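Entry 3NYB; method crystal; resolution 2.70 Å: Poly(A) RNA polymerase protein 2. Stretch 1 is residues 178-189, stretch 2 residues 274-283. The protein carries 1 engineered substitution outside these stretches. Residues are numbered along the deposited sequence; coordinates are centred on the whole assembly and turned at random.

Stretch 1 178-189: NVHTGGLGGFSI
Stretch 2 274-283: NISRGSFNIR

Gly182 sets its CA over one face of the Phe280 ring: Gly182 CA sits 3.6 Å from the centroid of the Phe280 ring, only 9° off the ring normal. The backbones come together here, with Gly182 CA 4.1 Å from Ser279 CA. The absence of a side chain is what permits it, because an ideal CB on Gly182 would point toward the other stretch and fall 2.7 Å from Phe280 CE1 and 3.0 Å from Asn281 N, both clashes. Its phi/psi is 80/20, and the positive phi by itself favours glycine.

The loop that presents Gly182 is tied up locally. Val179 and His180 form a short 3-10 segment, Asn178 O accepts from Thr181 N (3.1 Å) and Gly183 N (2.7 Å), and Gly182 N donates to Val179 O at 2.8 Å. Gly183, at -83/-178, extends the chain again; a CB there would meet Asn178 N at 2.6 Å, a clash within its own loop.

Two hydrogen bonds fix the register from consecutive carbonyls. Asn281 N donates to Gly182 O at 3.0 Å with an N-H...O angle of 144°, and Ser279 OG, chi1 m, donates to Gly183 O at 2.8 Å. Ser279 CA adds a CA-H...O contact to Gly182 O at 3.5 Å.

Stretch 2 offers these groups through successive type I turns, Ser276 to Ser279 and Ser279 to Ile282, before its helix begins at Ile282. Phe280 takes chi1 p and chi2 84°; its CB points sideways, but the ring end comes nearer.

Farther along, Gly185 occupies the N-cap position of the helix that begins at Gly186. In its first turn the CA-to-CB bond of Phe187 (chi1 t, chi2 87°) points toward stretch 2, and Ile275 CD1 meets its ring edge, 4.1 Å from Phe187 CE2. The two hydrogen bonds and the glycine-on-ring contact thus cluster around Gly182 and Ser279, while at Phe187 the link to Ile275 is an apolar side-chain contact.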

ATOM      1  N   ASN A 178      -7.918   1.149  -7.724  1.00 48.41           N
ATOM      2  CA  ASN A 178      -9.306   0.737  -7.613  1.00 47.23           C
ATOM      3  C   ASN A 178      -9.637  -0.604  -8.238  1.00 48.36           C
ATOM      4  O   ASN A 178      -9.398  -0.824  -9.424  1.00 51.78           O
ATOM      5  CB  ASN A 178     -10.276   1.780  -8.133  1.00 58.49           C
ATOM      6  CG  ASN A 178     -11.657   1.590  -7.542  1.00 84.33           C
ATOM      7  OD1 ASN A 178     -11.806   0.990  -6.466  1.00101.26           O
ATOM      8  ND2 ASN A 178     -12.670   2.099  -8.222  1.00 79.04           N
ATOM      9  N   VAL A 179     -10.199  -1.492  -7.421  1.00 46.14           N
ATOM     10  CA  VAL A 179     -10.619  -2.813  -7.871  1.00 52.59           C
ATOM     11  C   VAL A 179     -11.628  -2.751  -9.020  1.00 51.59           C
ATOM     12  O   VAL A 179     -11.617  -3.614  -9.895  1.00 48.27           O
ATOM     13  CB  VAL A 179     -11.271  -3.607  -6.735  1.00 54.85           C
ATOM     14  CG1 VAL A 179     -11.006  -5.090  -6.925  1.00 67.48           C
ATOM     15  CG2 VAL A 179     -10.748  -3.143  -5.408  1.00 51.13           C
ATOM     16  N   HIS A 180     -12.501  -1.739  -9.006  1.00 44.68           N
ATOM     17  CA  HIS A 180     -13.514  -1.584 -10.051  1.00 53.28           C
ATOM     18  C   HIS A 180     -12.889  -1.647 -11.441  1.00 51.10           C
ATOM     19  O   HIS A 180     -13.514  -2.112 -12.391  1.00 60.44           O
ATOM     20  CB  HIS A 180     -14.301  -0.271  -9.891  1.00 59.52           C
ATOM     21  CG  HIS A 180     -15.096  -0.187  -8.626  1.00 83.01           C
ATOM     22  ND1 HIS A 180     -15.858  -1.236  -8.154  1.00 93.21           N
ATOM     23  CD2 HIS A 180     -15.259   0.823  -7.737  1.00 90.70           C
ATOM     24  CE1 HIS A 180     -16.445  -0.881  -7.026  1.00 95.14           C
ATOM     25  NE2 HIS A 180     -16.099   0.366  -6.751  1.00 95.03           N
ATOM     26  N   THR A 181     -11.655  -1.171 -11.554  1.00 47.65           N
ATOM     27  CA  THR A 181     -10.954  -1.174 -12.829  1.00 49.42           C
ATOM     28  C   THR A 181      -9.709  -2.037 -12.745  1.00 38.87           C
ATOM     29  O   THR A 181      -8.758  -1.837 -13.492  1.00 46.68           O
ATOM     30  CB  THR A 181     -10.563   0.252 -13.286  1.00 48.03           C
ATOM     31  OG1 THR A 181      -9.810   0.903 -12.254  1.00 52.06           O
ATOM     32  CG2 THR A 181     -11.806   1.075 -13.608  1.00 35.16           C
ATOM     33  N   GLY A 182      -9.723  -2.989 -11.819  1.00 36.16           N
ATOM     34  CA  GLY A 182      -8.673  -3.989 -11.715  1.00 41.64           C
ATOM     35  C   GLY A 182      -7.403  -3.552 -11.007  1.00 41.06           C
ATOM     36  O   GLY A 182      -6.355  -4.164 -11.198  1.00 45.45           O
ATOM     37  N   GLY A 183      -7.488  -2.496 -10.198  1.00 33.66           N
ATOM     38  CA  GLY A 183      -6.356  -2.067  -9.382  1.00 39.81           C
ATOM     39  C   GLY A 183      -6.236  -2.856  -8.077  1.00 46.62           C
ATOM     40  O   GLY A 183      -7.020  -3.771  -7.828  1.00 51.83           O
ATOM     41  N   LEU A 184      -5.261  -2.503  -7.239  1.00 47.62           N
ATOM     42  CA  LEU A 184      -5.093  -3.148  -5.930  1.00 44.20           C
ATOM     43  C   LEU A 184      -5.963  -2.523  -4.852  1.00 42.32           C
ATOM     44  O   LEU A 184      -5.952  -1.305  -4.671  1.00 36.41           O
ATOM     45  CB  LEU A 184      -3.643  -3.070  -5.459  1.00 34.99           C
ATOM     46  CG  LEU A 184      -2.579  -3.817  -6.248  1.00 35.71           C
ATOM     47  CD1 LEU A 184      -1.238  -3.640  -5.554  1.00 30.84           C
ATOM     48  CD2 LEU A 184      -2.946  -5.300  -6.407  1.00 28.56           C
ATOM     49  N   GLY A 185      -6.695  -3.366  -4.124  1.00 47.38           N
ATOM     50  CA  GLY A 185      -7.498  -2.922  -2.998  1.00 45.16           C
ATOM     51  C   GLY A 185      -6.639  -2.555  -1.802  1.00 47.87           C
ATOM     52  O   GLY A 185      -5.423  -2.739  -1.817  1.00 48.49           O
ATOM     53  N   GLY A 186      -7.270  -2.040  -0.755  1.00 37.92           N
ATOM     54  CA  GLY A 186      -6.533  -1.562   0.392  1.00 31.59           C
ATOM     55  C   GLY A 186      -5.845  -2.676   1.160  1.00 36.59           C
ATOM     56  O   GLY A 186      -4.643  -2.602   1.445  1.00 41.88           O
ATOM     57  N   PHE A 187      -6.600  -3.705   1.518  1.00 26.51           N
ATOM     58  CA  PHE A 187      -6.023  -4.803   2.294  1.00 43.31           C
ATOM     59  C   PHE A 187      -4.843  -5.429   1.544  1.00 39.11           C
ATOM     60  O   PHE A 187      -3.786  -5.685   2.119  1.00 48.33           O
ATOM     61  CB  PHE A 187      -7.083  -5.856   2.651  1.00 37.68           C
ATOM     62  CG  PHE A 187      -6.515  -7.105   3.263  1.00 43.43           C
ATOM     63  CD1 PHE A 187      -6.302  -7.193   4.625  1.00 50.20           C
ATOM     64  CD2 PHE A 187      -6.188  -8.190   2.468  1.00 47.68           C
ATOM     65  CE1 PHE A 187      -5.776  -8.336   5.180  1.00 49.74           C
ATOM     66  CE2 PHE A 187      -5.658  -9.331   3.015  1.00 52.70           C
ATOM     67  CZ  PHE A 187      -5.452  -9.406   4.373  1.00 55.48           C
ATOM     68  N   SER A 188      -5.026  -5.654   0.252  1.00 37.94           N
ATOM     69  CA  SER A 188      -3.973  -6.217  -0.582  1.00 38.50           C
ATOM     70  C   SER A 188      -2.684  -5.421  -0.494  1.00 36.45           C
ATOM     71  O   SER A 188      -1.599  -5.991  -0.382  1.00 40.72           O
ATOM     72  CB  SER A 188      -4.430  -6.290  -2.040  1.00 42.60           C
ATOM     73  OG  SER A 188      -5.559  -7.140  -2.170  1.00 44.57           O
ATOM     74  N   ILE A 189      -2.793  -4.102  -0.564  1.00 37.96           N
ATOM     75  CA  ILE A 189      -1.599  -3.274  -0.531  1.00 37.05           C
ATOM     76  C   ILE A 189      -0.913  -3.467   0.807  1.00 43.75           C
ATOM     77  O   ILE A 189       0.298  -3.678   0.872  1.00 39.59           O
ATOM     78  CB  ILE A 189      -1.914  -1.792  -0.717  1.00 34.63           C
ATOM     79  CG1 ILE A 189      -2.673  -1.566  -2.027  1.00 40.33           C
ATOM     80  CG2 ILE A 189      -0.627  -0.982  -0.718  1.00 34.03           C
ATOM     81  CD1 ILE A 189      -3.208  -0.143  -2.179  1.00 43.21           C
ATOM     82  N   ASN A 274      -8.762 -16.187  -2.902  1.00 58.90           N
ATOM     83  CA  ASN A 274      -7.920 -15.005  -2.755  1.00 65.28           C
ATOM     84  C   ASN A 274      -8.717 -13.717  -2.900  1.00 58.32           C
ATOM     85  O   ASN A 274      -9.618 -13.611  -3.733  1.00 56.62           O
ATOM     86  CB  ASN A 274      -6.689 -15.044  -3.681  1.00 69.51           C
ATOM     87  CG  ASN A 274      -6.956 -14.494  -5.068  1.00 74.26           C
ATOM     88  OD1 ASN A 274      -8.062 -14.075  -5.390  1.00 88.71           O
ATOM     89  ND2 ASN A 274      -5.926 -14.494  -5.903  1.00 59.78           N
ATOM     90  N   ILE A 275      -8.411 -12.747  -2.055  1.00 49.34           N
ATOM     91  CA  ILE A 275      -9.119 -11.481  -2.119  1.00 55.60           C
ATOM     92  C   ILE A 275      -8.595 -10.604  -3.255  1.00 41.61           C
ATOM     93  O   ILE A 275      -9.149  -9.541  -3.522  1.00 55.33           O
ATOM     94  CB  ILE A 275      -9.067 -10.729  -0.773  1.00 64.28           C
ATOM     95  CG1 ILE A 275      -7.922 -11.257   0.086  1.00 62.57           C
ATOM     96  CG2 ILE A 275     -10.356 -10.930  -0.006  1.00 67.93           C
ATOM     97  CD1 ILE A 275      -6.565 -11.102  -0.530  1.00 58.63           C
ATOM     98  N   SER A 276      -7.546 -11.069  -3.933  1.00 35.63           N
ATOM     99  CA  SER A 276      -6.896 -10.288  -4.988  1.00 45.55           C
ATOM    100  C   SER A 276      -7.332 -10.731  -6.380  1.00 56.10           C
ATOM    101  O   SER A 276      -6.777 -10.280  -7.387  1.00 47.79           O
ATOM    102  CB  SER A 276      -5.374 -10.414  -4.896  1.00 52.67           C
ATOM    103  OG  SER A 276      -4.981 -11.130  -3.744  1.00 61.05           O
ATOM    104  N   ARG A 277      -8.310 -11.627  -6.430  1.00 62.96           N
ATOM    105  CA  ARG A 277      -8.804 -12.145  -7.696  1.00 67.12           C
ATOM    106  C   ARG A 277      -9.268 -11.004  -8.589  1.00 62.97           C
ATOM    107  O   ARG A 277      -9.042 -11.018  -9.798  1.00 63.95           O
ATOM    108  CB  ARG A 277      -9.950 -13.132  -7.456  1.00 82.06           C
ATOM    109  CG  ARG A 277     -10.688 -13.548  -8.716  1.00 92.99           C
ATOM    110  CD  ARG A 277      -9.846 -14.469  -9.569  1.00 98.53           C
ATOM    111  NE  ARG A 277      -9.732 -15.793  -8.971  1.00109.74           N
ATOM    112  CZ  ARG A 277     -10.479 -16.836  -9.319  1.00114.70           C
ATOM    113  NH1 ARG A 277     -11.393 -16.707 -10.272  1.00107.87           N
ATOM    114  NH2 ARG A 277     -10.306 -18.007  -8.717  1.00118.45           N
ATOM    115  N   GLY A 278      -9.904 -10.008  -7.976  1.00 57.32           N
ATOM    116  CA  GLY A 278     -10.490  -8.901  -8.711  1.00 46.31           C
ATOM    117  C   GLY A 278      -9.501  -7.915  -9.313  1.00 48.81           C
ATOM    118  O   GLY A 278      -9.885  -7.061 -10.114  1.00 54.44           O
ATOM    119  N   SER A 279      -8.231  -8.018  -8.928  1.00 36.44           N
ATOM    120  CA  SER A 279      -7.197  -7.157  -9.488  1.00 43.63           C
ATOM    121  C   SER A 279      -6.708  -7.667 -10.843  1.00 42.89           C
ATOM    122  O   SER A 279      -5.590  -8.153 -10.968  1.00 48.42           O
ATOM    123  CB  SER A 279      -6.028  -7.025  -8.514  1.00 52.57           C
ATOM    124  OG  SER A 279      -6.448  -6.419  -7.306  1.00 54.69           O
ATOM    125  N   PHE A 280      -7.548  -7.547 -11.861  1.00 48.32           N
ATOM    126  CA  PHE A 280      -7.231  -8.135 -13.155  1.00 48.70           C
ATOM    127  C   PHE A 280      -6.176  -7.345 -13.930  1.00 55.03           C
ATOM    128  O   PHE A 280      -5.622  -7.828 -14.922  1.00 50.15           O
ATOM    129  CB  PHE A 280      -8.496  -8.337 -13.996  1.00 44.43           C
ATOM    130  CG  PHE A 280      -9.378  -7.114 -14.102  1.00 46.30           C
ATOM    131  CD1 PHE A 280      -9.123  -6.139 -15.053  1.00 35.54           C
ATOM    132  CD2 PHE A 280     -10.485  -6.960 -13.272  1.00 54.54           C
ATOM    133  CE1 PHE A 280      -9.940  -5.023 -15.165  1.00 45.74           C
ATOM    134  CE2 PHE A 280     -11.313  -5.845 -13.379  1.00 44.35           C
ATOM    135  CZ  PHE A 280     -11.037  -4.876 -14.329  1.00 45.43           C
ATOM    136  N   ASN A 281      -5.886  -6.137 -13.472  1.00 52.74           N
ATOM    137  CA  ASN A 281      -4.936  -5.303 -14.184  1.00 52.46           C
ATOM    138  C   ASN A 281      -3.543  -5.466 -13.623  1.00 49.09           C
ATOM    139  O   ASN A 281      -2.712  -4.566 -13.699  1.00 53.03           O
ATOM    140  CB  ASN A 281      -5.353  -3.845 -14.143  1.00 52.70           C
ATOM    141  CG  ASN A 281      -4.783  -3.057 -15.296  1.00 58.61           C
ATOM    142  OD1 ASN A 281      -4.688  -1.835 -15.233  1.00 62.99           O
ATOM    143  ND2 ASN A 281      -4.395  -3.757 -16.362  1.00 60.78           N
ATOM    144  N   ILE A 282      -3.299  -6.638 -13.064  1.00 44.10           N
ATOM    145  CA  ILE A 282      -2.065  -6.906 -12.361  1.00 41.81           C
ATOM    146  C   ILE A 282      -0.846  -6.753 -13.266  1.00 49.79           C
ATOM    147  O   ILE A 282       0.242  -6.438 -12.802  1.00 53.37           O
ATOM    148  CB  ILE A 282      -2.111  -8.311 -11.738  1.00 56.94           C
ATOM    149  CG1 ILE A 282      -0.806  -8.616 -11.003  1.00 48.41           C
ATOM    150  CG2 ILE A 282      -2.464  -9.358 -12.796  1.00 65.23           C
ATOM    151  CD1 ILE A 282      -0.677  -7.868  -9.710  1.00 40.45           C
ATOM    152  N   ARG A 283      -1.025  -6.964 -14.562  1.00 61.48           N
ATOM    153  CA  ARG A 283       0.087  -6.826 -15.495  1.00 67.79           C
ATOM    154  C   ARG A 283       0.660  -5.414 -15.487  1.00 58.50           C
ATOM    155  O   ARG A 283       1.873  -5.229 -15.425  1.00 50.00           O
ATOM    156  CB  ARG A 283      -0.358  -7.186 -16.906  1.00 76.32           C
ATOM    157  CG  ARG A 283      -1.072  -8.510 -16.993  1.00 89.70           C
ATOM    158  CD  ARG A 283      -1.260  -8.920 -18.439  1.00108.09           C
ATOM    159  NE  ARG A 283      -1.798 -10.271 -18.548  1.00120.12           N
ATOM    160  CZ  ARG A 283      -1.054 -11.370 -18.546  1.00128.00           C
ATOM    161  NH1 ARG A 283       0.266 -11.275 -18.443  1.00132.59           N
ATOM    162  NH2 ARG A 283      -1.626 -12.563 -18.647  1.00127.78           N
TER